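Local coordinates for mannuronan C5-epimerase (Pseudomonas syringae pv. tomato, PDB 4NK6), which converts beta-D-mannuronate residues of the alginate polymer to alpha-L-guluronate in the periplasm and helps protect the new chain from degradation, at residues A[238-249]-A[261-272]. Sequence-based numbering, arbitrary orientation.
Sequences DSEFADMWYGFY and NTYRDNIVYGID
Parallel backbone bonding ties Phe-241 to Thr-262 and Arg-264, which flank its partner Tyr-263: Phe-241 N gives a bond to Thr-262 O (2.9 Å), and Phe-241 O takes one from Arg-264 N (3.0 Å). Past the turn the register slips by one residue, and Gly-247 N reaches Tyr-269 O.

Two asparagine amides serve the backbone of residues 238-249 at the turns. Asn-261 OD1 accepts Ser-239 N at 2.7 Å, while its ND2 bonds Ile-236 O. Asn-266, with CG beside its own N (chi1 -61°), turns OD1 to Met-244 N at 2.9 Å, in the amide plane on a lone pair; its ND2 adds a weak bond to Phe-241 O.

Inside, the Phe-241 and Tyr-263 rings point the same way, nearly parallel but slid apart, and a water bridges Tyr-263 OH to Gly-247 O. Elsewhere, Val-268 CG2 sits over the six-membered ring of Trp-245, 3.5 Å from its centroid, a CH-pi contact. The edge of Tyr-269 meets the face of Tyr-246, planes at 60°, and outside the two segments the ring of Tyr-212 stacks on that of Tyr-246.

On the opposite sheet face from Phe-241, Glu-240 OE2 makes a long salt bridge to Arg-264 NH2 (3.8 Å).

Like residues stacked in successive coils, with asparagines at the turns, mark a right-handed parallel beta-helix; here the second coil leads to His-274, the inferred proton acceptor beside Asp-272.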
loop_
_atom_site.group_PDB
_atom_site.type_symbol
_atom_site.label_atom_id
_atom_site.label_comp_id
_atom_site.label_asym_id
_atom_site.label_seq_id
_atom_site.Cartn_x
_atom_site.Cartn_y
_atom_site.Cartn_z
ATOM N N ASP A 238 4.592 -12.545 -0.660
ATOM C CA ASP A 238 5.529 -13.228 0.240
ATOM C C ASP A 238 6.791 -12.421 0.538
ATOM O O ASP A 238 7.888 -12.966 0.613
ATOM C CB ASP A 238 5.896 -14.598 -0.323
ATOM C CG ASP A 238 4.675 -15.440 -0.617
ATOM O OD1 ASP A 238 3.736 -15.430 0.211
ATOM O OD2 ASP A 238 4.648 -16.091 -1.678
ATOM N N SER A 239 6.613 -11.118 0.699
ATOM C CA SER A 239 7.727 -10.214 0.891
ATOM C C SER A 239 7.655 -9.547 2.260
ATOM O O SER A 239 6.746 -9.813 3.038
ATOM C CB SER A 239 7.749 -9.176 -0.236
ATOM O OG SER A 239 8.013 -9.850 -1.460
ATOM N N GLU A 240 8.619 -8.688 2.560
ATOM C CA GLU A 240 8.646 -8.055 3.868
ATOM C C GLU A 240 9.089 -6.601 3.766
ATOM O O GLU A 240 10.095 -6.295 3.128
ATOM C CB GLU A 240 9.539 -8.857 4.829
ATOM C CG GLU A 240 9.688 -8.215 6.204
ATOM C CD GLU A 240 10.218 -9.176 7.258
ATOM O OE1 GLU A 240 9.786 -10.346 7.277
ATOM O OE2 GLU A 240 11.066 -8.756 8.074
ATOM N N PHE A 241 8.311 -5.713 4.382
ATOM C CA PHE A 241 8.534 -4.272 4.309
ATOM C C PHE A 241 8.564 -3.705 5.719
ATOM O O PHE A 241 7.637 -3.920 6.500
ATOM C CB PHE A 241 7.425 -3.611 3.474
ATOM C CG PHE A 241 7.308 -4.189 2.093
ATOM C CD1 PHE A 241 6.541 -5.322 1.866
ATOM C CD2 PHE A 241 8.010 -3.631 1.033
ATOM C CE1 PHE A 241 6.454 -5.883 0.588
ATOM C CE2 PHE A 241 7.936 -4.191 -0.243
ATOM C CZ PHE A 241 7.159 -5.318 -0.463
ATOM N N ALA A 242 9.635 -2.986 6.041
ATOM C CA ALA A 242 9.842 -2.486 7.391
ATOM C C ALA A 242 10.346 -1.047 7.365
ATOM O O ALA A 242 11.095 -0.670 6.469
ATOM C CB ALA A 242 10.843 -3.379 8.129
ATOM N N ASP A 243 9.938 -0.257 8.354
ATOM C CA ASP A 243 10.449 1.107 8.520
ATOM C C ASP A 243 10.139 2.009 7.313
ATOM O O ASP A 243 10.823 3.013 7.085
ATOM C CB ASP A 243 11.959 1.091 8.801
ATOM C CG ASP A 243 12.453 2.405 9.408
ATOM O OD1 ASP A 243 11.860 2.839 10.411
ATOM O OD2 ASP A 243 13.400 3.013 8.867
ATOM N N MET A 244 9.120 1.628 6.542
ATOM C CA MET A 244 8.674 2.400 5.388
ATOM C C MET A 244 7.765 3.534 5.845
ATOM O O MET A 244 7.019 3.382 6.814
ATOM C CB MET A 244 7.880 1.510 4.425
ATOM C CG MET A 244 8.493 0.111 4.176
ATOM S SD MET A 244 9.763 0.038 2.904
ATOM C CE MET A 244 8.751 0.258 1.437
ATOM N N TRP A 245 7.798 4.659 5.137
ATOM C CA TRP A 245 6.865 5.758 5.442
ATOM C C TRP A 245 5.415 5.281 5.253
ATOM O O TRP A 245 4.617 5.323 6.195
ATOM C CB TRP A 245 7.205 7.002 4.601
ATOM C CG TRP A 245 6.289 8.178 4.794
ATOM C CD1 TRP A 245 5.338 8.616 3.924
ATOM C CD2 TRP A 245 6.256 9.078 5.912
ATOM N NE1 TRP A 245 4.701 9.720 4.435
ATOM C CE2 TRP A 245 5.251 10.030 5.651
ATOM C CE3 TRP A 245 6.969 9.162 7.113
ATOM C CZ2 TRP A 245 4.934 11.056 6.549
ATOM C CZ3 TRP A 245 6.655 10.191 8.005
ATOM C CH2 TRP A 245 5.643 11.117 7.716
ATOM N N TYR A 246 5.081 4.819 4.046
ATOM C CA TYR A 246 3.916 3.951 3.830
ATOM C C TYR A 246 4.464 2.634 3.315
ATOM O O TYR A 246 5.271 2.624 2.385
ATOM C CB TYR A 246 2.952 4.472 2.754
ATOM C CG TYR A 246 2.292 5.827 2.977
ATOM C CD1 TYR A 246 2.510 6.578 4.129
ATOM C CD2 TYR A 246 1.447 6.350 2.011
ATOM C CE1 TYR A 246 1.888 7.835 4.302
ATOM C CE2 TYR A 246 0.836 7.583 2.170
ATOM C CZ TYR A 246 1.056 8.319 3.309
ATOM O OH TYR A 246 0.424 9.535 3.425
ATOM N N GLY A 247 4.036 1.521 3.898
ATOM C CA GLY A 247 4.473 0.230 3.400
ATOM C C GLY A 247 4.059 0.001 1.958
ATOM O O GLY A 247 4.827 -0.544 1.157
ATOM N N PHE A 248 2.837 0.404 1.625
ATOM C CA PHE A 248 2.327 0.285 0.258
ATOM C C PHE A 248 1.353 1.423 -0.017
ATOM O O PHE A 248 0.542 1.771 0.835
ATOM C CB PHE A 248 1.613 -1.054 0.044
ATOM C CG PHE A 248 0.904 -1.173 -1.307
ATOM C CD1 PHE A 248 -0.418 -0.758 -1.465
ATOM C CD2 PHE A 248 1.560 -1.706 -2.406
ATOM C CE1 PHE A 248 -1.070 -0.861 -2.691
ATOM C CE2 PHE A 248 0.910 -1.824 -3.641
ATOM C CZ PHE A 248 -0.410 -1.400 -3.781
ATOM N N TYR A 249 1.431 1.997 -1.211
ATOM C CA TYR A 249 0.496 3.035 -1.615
ATOM C C TYR A 249 0.103 2.808 -3.060
ATOM O O TYR A 249 0.921 2.364 -3.866
ATOM C CB TYR A 249 1.152 4.421 -1.479
ATOM C CG TYR A 249 0.361 5.555 -2.110
ATOM C CD1 TYR A 249 -0.636 6.215 -1.398
ATOM C CD2 TYR A 249 0.617 5.969 -3.412
ATOM C CE1 TYR A 249 -1.365 7.253 -1.966
ATOM C CE2 TYR A 249 -0.110 7.009 -3.990
ATOM C CZ TYR A 249 -1.095 7.645 -3.259
ATOM O OH TYR A 249 -1.818 8.673 -3.824
ATOM N N ASN A 261 2.438 -11.086 2.688
ATOM C CA ASN A 261 3.544 -10.227 3.094
ATOM C C ASN A 261 3.554 -9.936 4.580
ATOM O O ASN A 261 2.547 -10.088 5.252
ATOM C CB ASN A 261 3.499 -8.898 2.345
ATOM C CG ASN A 261 3.483 -9.083 0.843
ATOM O OD1 ASN A 261 4.477 -9.502 0.247
ATOM N ND2 ASN A 261 2.349 -8.775 0.220
ATOM N N THR A 262 4.710 -9.519 5.083
ATOM C CA THR A 262 4.809 -8.970 6.424
ATOM C C THR A 262 5.121 -7.477 6.324
ATOM O O THR A 262 6.130 -7.080 5.728
ATOM C CB THR A 262 5.891 -9.702 7.258
ATOM O OG1 THR A 262 5.450 -11.034 7.559
ATOM C CG2 THR A 262 6.142 -8.976 8.562
ATOM N N TYR A 263 4.228 -6.658 6.878
ATOM C CA TYR A 263 4.419 -5.216 6.976
ATOM C C TYR A 263 4.656 -4.873 8.435
ATOM O O TYR A 263 3.720 -4.847 9.234
ATOM C CB TYR A 263 3.184 -4.459 6.448
ATOM C CG TYR A 263 3.098 -4.461 4.941
ATOM C CD1 TYR A 263 3.701 -3.458 4.197
ATOM C CD2 TYR A 263 2.460 -5.497 4.261
ATOM C CE1 TYR A 263 3.656 -3.462 2.812
ATOM C CE2 TYR A 263 2.404 -5.512 2.874
ATOM C CZ TYR A 263 3.006 -4.492 2.156
ATOM O OH TYR A 263 2.966 -4.500 0.779
ATOM N N ARG A 264 5.909 -4.617 8.789
ATOM C CA ARG A 264 6.257 -4.476 10.196
ATOM C C ARG A 264 6.889 -3.123 10.506
ATOM O O ARG A 264 7.786 -2.670 9.794
ATOM C CB ARG A 264 7.185 -5.619 10.637
ATOM C CG ARG A 264 8.491 -5.695 9.849
ATOM C CD ARG A 264 9.406 -6.816 10.352
ATOM N NE ARG A 264 9.681 -6.717 11.784
ATOM C CZ ARG A 264 10.364 -7.628 12.478
ATOM N NH1 ARG A 264 10.566 -7.464 13.781
ATOM N NH2 ARG A 264 10.849 -8.707 11.871
ATOM N N ASP A 265 6.408 -2.484 11.570
ATOM C CA ASP A 265 7.048 -1.286 12.101
ATOM C C ASP A 265 7.180 -0.181 11.053
ATOM O O ASP A 265 8.188 0.534 11.011
ATOM C CB ASP A 265 8.430 -1.644 12.664
ATOM C CG ASP A 265 8.372 -2.834 13.612
ATOM O OD1 ASP A 265 7.454 -2.871 14.453
ATOM O OD2 ASP A 265 9.222 -3.740 13.499
ATOM N N ASN A 266 6.180 -0.050 10.195
ATOM C CA ASN A 266 6.167 1.073 9.262
ATOM C C ASN A 266 5.683 2.339 9.946
ATOM O O ASN A 266 5.076 2.271 11.012
ATOM C CB ASN A 266 5.343 0.728 8.032
ATOM C CG ASN A 266 5.926 -0.457 7.293
ATOM O OD1 ASN A 266 7.038 -0.378 6.776
ATOM N ND2 ASN A 266 5.206 -1.574 7.281
ATOM N N ILE A 267 5.960 3.495 9.351
ATOM C CA ILE A 267 5.778 4.737 10.084
ATOM C C ILE A 267 4.322 5.206 10.124
ATOM O O ILE A 267 3.726 5.295 11.200
ATOM C CB ILE A 267 6.687 5.875 9.548
ATOM C CG1 ILE A 267 8.123 5.376 9.352
ATOM C CG2 ILE A 267 6.611 7.091 10.472
ATOM C CD1 ILE A 267 8.765 4.738 10.591
ATOM N N VAL A 268 3.749 5.524 8.968
ATOM C CA VAL A 268 2.395 6.064 8.958
ATOM C C VAL A 268 1.326 4.988 8.742
ATOM O O VAL A 268 0.408 4.857 9.544
ATOM C CB VAL A 268 2.212 7.208 7.925
ATOM C CG1 VAL A 268 0.809 7.804 8.051
ATOM C CG2 VAL A 268 3.255 8.307 8.140
ATOM N N TYR A 269 1.438 4.246 7.644
ATOM C CA TYR A 269 0.483 3.193 7.311
ATOM C C TYR A 269 1.242 1.933 6.935
ATOM O O TYR A 269 2.368 2.013 6.436
ATOM C CB TYR A 269 -0.361 3.582 6.091
ATOM C CG TYR A 269 -1.185 4.851 6.223
ATOM C CD1 TYR A 269 -2.095 5.010 7.261
ATOM C CD2 TYR A 269 -1.080 5.869 5.279
ATOM C CE1 TYR A 269 -2.865 6.154 7.372
ATOM C CE2 TYR A 269 -1.844 7.019 5.384
ATOM C CZ TYR A 269 -2.737 7.151 6.429
ATOM O OH TYR A 269 -3.498 8.291 6.536
ATOM N N GLY A 270 0.620 0.774 7.144
ATOM C CA GLY A 270 1.127 -0.459 6.563
ATOM C C GLY A 270 0.783 -0.531 5.085
ATOM O O GLY A 270 1.653 -0.422 4.236
ATOM N N ILE A 271 -0.502 -0.689 4.785
ATOM C CA ILE A 271 -0.985 -0.827 3.415
ATOM C C ILE A 271 -2.053 0.243 3.180
ATOM O O ILE A 271 -3.069 0.261 3.872
ATOM C CB ILE A 271 -1.620 -2.233 3.196
ATOM C CG1 ILE A 271 -0.664 -3.344 3.656
ATOM C CG2 ILE A 271 -1.987 -2.449 1.740
ATOM C CD1 ILE A 271 -1.212 -4.768 3.438
ATOM N N ASP A 272 -1.827 1.126 2.206
ATOM C CA ASP A 272 -2.660 2.328 2.046
ATOM C C ASP A 272 -3.112 2.568 0.594
ATOM O O ASP A 272 -2.704 3.552 -0.038
ATOM C CB ASP A 272 -1.868 3.542 2.583
ATOM C CG ASP A 272 -2.582 4.889 2.368
ATOM O OD1 ASP A 272 -3.813 4.980 2.554
ATOM O OD2 ASP A 272 -1.889 5.859 1.993
HETATM O O HOH W 1 10.658 1.126 11.949
HETATM O O HOH W 2 4.748 -2.857 -0.478
#